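Local coordinates for Alpha/beta hydrolase (Pseudomonas aeruginosa PAO1, PDB 4R1D), which is probably a lipase toxin of the H2 type VI secretion system, binds calcium and forms a complex with its immunity protein Tli4, at residues I57-N61 with V71-P75; R102-L106 with E312-I316. The contacts are given in a common frame with arbitrary orientation. Numbering follows the deposited sequence.

Contact 1: I57-N61 with V71-P75; sequences IMGTN and VWRPP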
loop_
_atom_site.group_PDB
_atom_site.type_symbol
_atom_site.label_atom_id
_atom_site.label_comp_id
_atom_site.label_asym_id
_atom_site.label_seq_id
_atom_site.Cartn_x
_atom_site.Cartn_y
_atom_site.Cartn_z
ATOM N N ILE A 57 0.977 -4.005 -7.349
ATOM C CA ILE A 57 1.474 -2.732 -6.849
ATOM C C ILE A 57 0.339 -1.752 -6.514
ATOM O O ILE A 57 -0.434 -1.397 -7.389
ATOM C CB ILE A 57 2.429 -2.106 -7.899
ATOM C CG1 ILE A 57 3.757 -2.877 -7.945
ATOM C CG2 ILE A 57 2.665 -0.625 -7.618
ATOM C CD1 ILE A 57 4.626 -2.527 -9.168
ATOM N N MET A 58 0.238 -1.339 -5.246
ATOM C CA MET A 58 -0.758 -0.337 -4.841
ATOM C C MET A 58 -2.191 -0.729 -5.235
ATOM O O MET A 58 -3.056 0.134 -5.380
ATOM C CB MET A 58 -0.421 1.029 -5.479
ATOM C CG MET A 58 0.833 1.687 -4.914
ATOM S SD MET A 58 1.233 3.299 -5.679
ATOM C CE MET A 58 1.907 2.754 -7.265
ATOM N N GLY A 59 -2.440 -2.025 -5.392
ATOM C CA GLY A 59 -3.646 -2.481 -6.070
ATOM C C GLY A 59 -4.859 -2.718 -5.189
ATOM O O GLY A 59 -5.970 -2.910 -5.698
ATOM N N THR A 60 -4.649 -2.680 -3.876
ATOM C CA THR A 60 -5.695 -3.005 -2.911
ATOM C C THR A 60 -6.123 -1.756 -2.150
ATOM O O THR A 60 -5.285 -0.989 -1.690
ATOM C CB THR A 60 -5.216 -4.096 -1.910
ATOM O OG1 THR A 60 -4.838 -5.287 -2.629
ATOM C CG2 THR A 60 -6.304 -4.444 -0.867
ATOM N N ASN A 61 -7.430 -1.564 -2.031
ATOM C CA ASN A 61 -7.987 -0.462 -1.240
ATOM C C ASN A 61 -7.643 -0.592 0.230
ATOM O O ASN A 61 -7.658 -1.700 0.764
ATOM C CB ASN A 61 -9.507 -0.453 -1.379
ATOM C CG ASN A 61 -9.961 -0.318 -2.818
ATOM O OD1 ASN A 61 -9.384 0.444 -3.595
ATOM N ND2 ASN A 61 -11.011 -1.061 -3.182
ATOM N N VAL A 71 -8.237 5.574 3.101
ATOM C CA VAL A 71 -6.962 6.254 2.889
ATOM C C VAL A 71 -6.315 5.880 1.556
ATOM O O VAL A 71 -5.319 6.477 1.164
ATOM C CB VAL A 71 -5.952 5.951 4.020
ATOM C CG1 VAL A 71 -6.461 6.505 5.357
ATOM C CG2 VAL A 71 -5.718 4.465 4.116
ATOM N N TRP A 72 -6.858 4.878 0.873
ATOM C CA TRP A 72 -6.289 4.458 -0.419
ATOM C C TRP A 72 -7.374 3.803 -1.257
ATOM O O TRP A 72 -7.929 2.788 -0.858
ATOM C CB TRP A 72 -5.145 3.462 -0.244
ATOM C CG TRP A 72 -4.424 3.220 -1.540
ATOM C CD1 TRP A 72 -4.453 2.090 -2.317
ATOM C CD2 TRP A 72 -3.591 4.159 -2.226
ATOM N NE1 TRP A 72 -3.670 2.274 -3.449
ATOM C CE2 TRP A 72 -3.136 3.539 -3.411
ATOM C CE3 TRP A 72 -3.183 5.467 -1.950
ATOM C CZ2 TRP A 72 -2.283 4.183 -4.308
ATOM C CZ3 TRP A 72 -2.331 6.104 -2.841
ATOM C CH2 TRP A 72 -1.894 5.468 -4.003
ATOM N N ARG A 73 -7.679 4.414 -2.396
ATOM C CA ARG A 73 -8.678 3.891 -3.313
ATOM C C ARG A 73 -8.385 4.367 -4.734
ATOM O O ARG A 73 -8.978 5.332 -5.240
ATOM C CB ARG A 73 -10.087 4.253 -2.869
ATOM C CG ARG A 73 -11.114 3.239 -3.350
ATOM C CD ARG A 73 -12.482 3.511 -2.765
ATOM N NE ARG A 73 -12.704 2.894 -1.458
ATOM C CZ ARG A 73 -13.922 2.709 -0.963
ATOM N NH1 ARG A 73 -14.968 3.076 -1.691
ATOM N NH2 ARG A 73 -14.102 2.146 0.224
ATOM N N PRO A 74 -7.445 3.671 -5.373
ATOM C CA PRO A 74 -6.892 3.922 -6.705
ATOM C C PRO A 74 -7.957 3.784 -7.782
ATOM O O PRO A 74 -8.942 3.078 -7.583
ATOM C CB PRO A 74 -5.841 2.822 -6.849
ATOM C CG PRO A 74 -6.319 1.720 -5.938
ATOM C CD PRO A 74 -6.886 2.459 -4.758
ATOM N N PRO A 75 -7.767 4.458 -8.922
ATOM C CA PRO A 75 -6.605 5.282 -9.285
ATOM C C PRO A 75 -6.664 6.664 -8.659
ATOM O O PRO A 75 -7.755 7.191 -8.425
ATOM C CB PRO A 75 -6.757 5.421 -10.802
ATOM C CG PRO A 75 -8.234 5.419 -11.004
ATOM C CD PRO A 75 -8.766 4.416 -10.004
HETATM O O HOH W 1 -9.812 0.873 -6.021
#
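V71 opens the second segment as part of a classic beta bulge: together with W72 it faces L62 of the neighbouring strand, and its own side chain makes no contact with 57-61. W72 buries the largest area of any residue in the contact. With chi1 in the t well, its indole reaches across to the loop and NE1 donates a nearly linear hydrogen bond to M58 O (2.9 Å). Along the same ring edge, W72 CD1 lies 3.3 Å from T60 O, whose hydrogen-bond donor is W211 NE1. W72 CZ2 packs on M58 CB at 3.8 Å, and M58 SD adds an oblique Met-aromatic contact, 5.0 Å from the centroid of the six-membered ring. The backbones come close where N61 CA makes a CA-H...O contact with W72 O (3.3 Å). R73 brings CG within 3.3 Å of N61 OD1, but its guanidinium pairs with D114. The CA-to-CB bond of P74 points toward 57-61, with CD 3.4 Å from N61 OD1, and water 1 donates to both N61 OD1 (2.5 Å) and P74 O (2.8 Å). N61 ND2 donates a hydrogen bond to G137 O. A cis peptide then leads into P75. The loop follows strand 48-54, and I57 N makes a weak hydrogen bond to S256, just after strand 250-255 where alpha/beta hydrolases have their nucleophile elbow; this placement is consistent with the oxyanion-hole loop of that fold.

Contact 2: R102-L106 with E312-I316; sequences RQELL and EVTAI
Q103 makes the one direct hydrogen bond of this helix-to-helix contact, which joins helix 99-105 to helix 310-317 outside the central parallel sheet: NE2 donates to A315 O at 2.9 Å, almost linearly (174°), with chi1 and chi2 both t. NE2 also donates to Y386 O, and OE1 accepts from M389 N. R102, extended (m-t-t), forms a long salt bridge from NH1 to E312 OE1 (3.8 Å), bridged by water 3, which lies 2.9 Å from R102 NH1 and 2.7 Å from E312 OE1. R102 NH2 also donates a hydrogen bond to W94 O, and the guanidinium makes a cation-pi contact with the W94 indole, while E312 OE1 accepts from R308 N. Residues 102-105 end helix 99-105, whereas all of 312-316 is helical; L106, at phi/psi -100/61, is the first residue to leave the helix, although its N still bonds to R102 O (2.9 Å). The backbones come closest at Q103 and I316, with CA atoms 5.4 Å apart. Water 4 donates to L106 O and I316 O, 2.8 Å from each. Beyond these polar links, W94 of helix 84-95 touches L106 and I316, both m-t rotamers, whose CD1 atoms meet at 3.8 Å.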
loop_
_atom_site.group_PDB
_atom_site.type_symbol
_atom_site.label_atom_id
_atom_site.label_comp_id
_atom_site.label_asym_id
_atom_site.label_seq_id
_atom_site.Cartn_x
_atom_site.Cartn_y
_atom_site.Cartn_z
ATOM N N ARG A 102 -0.257 12.385 4.515
ATOM C CA ARG A 102 -0.063 11.187 3.689
ATOM C C ARG A 102 0.902 10.228 4.336
ATOM O O ARG A 102 0.693 9.022 4.301
ATOM C CB ARG A 102 0.456 11.535 2.291
ATOM C CG ARG A 102 -0.558 12.255 1.427
ATOM C CD ARG A 102 0.095 12.737 0.135
ATOM N NE ARG A 102 -0.879 13.377 -0.736
ATOM C CZ ARG A 102 -0.577 13.936 -1.899
ATOM N NH1 ARG A 102 0.675 13.922 -2.327
ATOM N NH2 ARG A 102 -1.524 14.498 -2.635
ATOM N N GLN A 103 1.970 10.772 4.910
ATOM C CA GLN A 103 2.970 9.952 5.565
ATOM C C GLN A 103 2.402 9.257 6.798
ATOM O O GLN A 103 2.742 8.117 7.098
ATOM C CB GLN A 103 4.172 10.807 5.959
ATOM C CG GLN A 103 5.250 10.022 6.653
ATOM C CD GLN A 103 6.525 10.817 6.802
ATOM O OE1 GLN A 103 6.614 11.701 7.648
ATOM N NE2 GLN A 103 7.522 10.511 5.969
ATOM N N GLU A 104 1.520 9.948 7.510
ATOM C CA GLU A 104 0.866 9.352 8.669
ATOM C C GLU A 104 -0.164 8.306 8.292
ATOM O O GLU A 104 -0.294 7.287 8.967
ATOM C CB GLU A 104 0.170 10.429 9.491
ATOM C CG GLU A 104 1.107 11.428 10.067
ATOM C CD GLU A 104 0.403 12.692 10.568
ATOM O OE1 GLU A 104 -0.804 12.927 10.265
ATOM O OE2 GLU A 104 1.086 13.466 11.264
ATOM N N LEU A 105 -0.927 8.569 7.243
ATOM C CA LEU A 105 -2.048 7.690 6.928
ATOM C C LEU A 105 -1.654 6.467 6.092
ATOM O O LEU A 105 -2.329 5.446 6.140
ATOM C CB LEU A 105 -3.141 8.476 6.221
ATOM C CG LEU A 105 -3.730 9.604 7.082
ATOM C CD1 LEU A 105 -4.608 10.517 6.255
ATOM C CD2 LEU A 105 -4.512 9.013 8.268
ATOM N N LEU A 106 -0.579 6.572 5.323
ATOM C CA LEU A 106 -0.117 5.425 4.530
ATOM C C LEU A 106 1.050 4.768 5.256
ATOM O O LEU A 106 2.176 4.694 4.751
ATOM C CB LEU A 106 0.236 5.842 3.095
ATOM C CG LEU A 106 -0.959 6.352 2.268
ATOM C CD1 LEU A 106 -0.520 6.917 0.918
ATOM C CD2 LEU A 106 -2.034 5.264 2.079
ATOM N N GLU A 312 7.703 13.782 -1.972
ATOM C CA GLU A 312 6.390 13.168 -1.765
ATOM C C GLU A 312 6.469 11.649 -1.820
ATOM O O GLU A 312 5.924 10.955 -0.970
ATOM C CB GLU A 312 5.386 13.694 -2.793
ATOM C CG GLU A 312 5.031 15.150 -2.520
ATOM C CD GLU A 312 4.001 15.724 -3.474
ATOM O OE1 GLU A 312 3.583 15.036 -4.423
ATOM O OE2 GLU A 312 3.632 16.897 -3.282
ATOM N N VAL A 313 7.164 11.129 -2.820
ATOM C CA VAL A 313 7.257 9.686 -2.958
ATOM C C VAL A 313 8.106 9.116 -1.847
ATOM O O VAL A 313 7.757 8.112 -1.236
ATOM C CB VAL A 313 7.885 9.295 -4.301
ATOM C CG1 VAL A 313 8.064 7.774 -4.370
ATOM C CG2 VAL A 313 7.018 9.789 -5.448
ATOM N N THR A 314 9.240 9.762 -1.591
ATOM C CA THR A 314 10.182 9.262 -0.605
ATOM C C THR A 314 9.566 9.204 0.795
ATOM O O THR A 314 9.826 8.274 1.541
ATOM C CB THR A 314 11.462 10.117 -0.610
ATOM O OG1 THR A 314 12.133 9.935 -1.867
ATOM C CG2 THR A 314 12.390 9.700 0.517
ATOM N N ALA A 315 8.728 10.182 1.126
ATOM C CA ALA A 315 8.084 10.225 2.438
ATOM C C ALA A 315 7.254 8.976 2.722
ATOM O O ALA A 315 7.144 8.543 3.865
ATOM C CB ALA A 315 7.198 11.464 2.560
ATOM N N ILE A 316 6.639 8.432 1.681
ATOM C CA ILE A 316 5.847 7.216 1.837
ATOM C C ILE A 316 6.675 5.939 1.618
ATOM O O ILE A 316 6.738 5.060 2.496
ATOM C CB ILE A 316 4.612 7.270 0.927
ATOM C CG1 ILE A 316 3.814 8.541 1.218
ATOM C CG2 ILE A 316 3.743 6.028 1.120
ATOM C CD1 ILE A 316 2.713 8.801 0.216
HETATM O O HOH W 2 3.149 12.089 -0.927
HETATM O O HOH W 3 0.959 15.103 -5.003
HETATM O O HOH W 4 4.952 4.495 4.535
#

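From the N terminus, contact 1 forms first, closing a short loop of nine residues that includes strand 62-64 and joins the segment following core strand 48-54 to strand 70-72. Contact 2 opens only afterwards, so the two lie in series. It closes a far longer span of 205 residues, which contains the calcium ligands and three strands of the central parallel sheet, and brings helix 310-317 back to helix 99-105. Their centres are 14 Å apart, yet they touch: L106 CD2 packs on V71 O at 3.6 Å, and L106 CD1 lies 4.2 Å from W72 CE3. V304, shortly before helix 310-317, also touches M58 and W72 of contact 1.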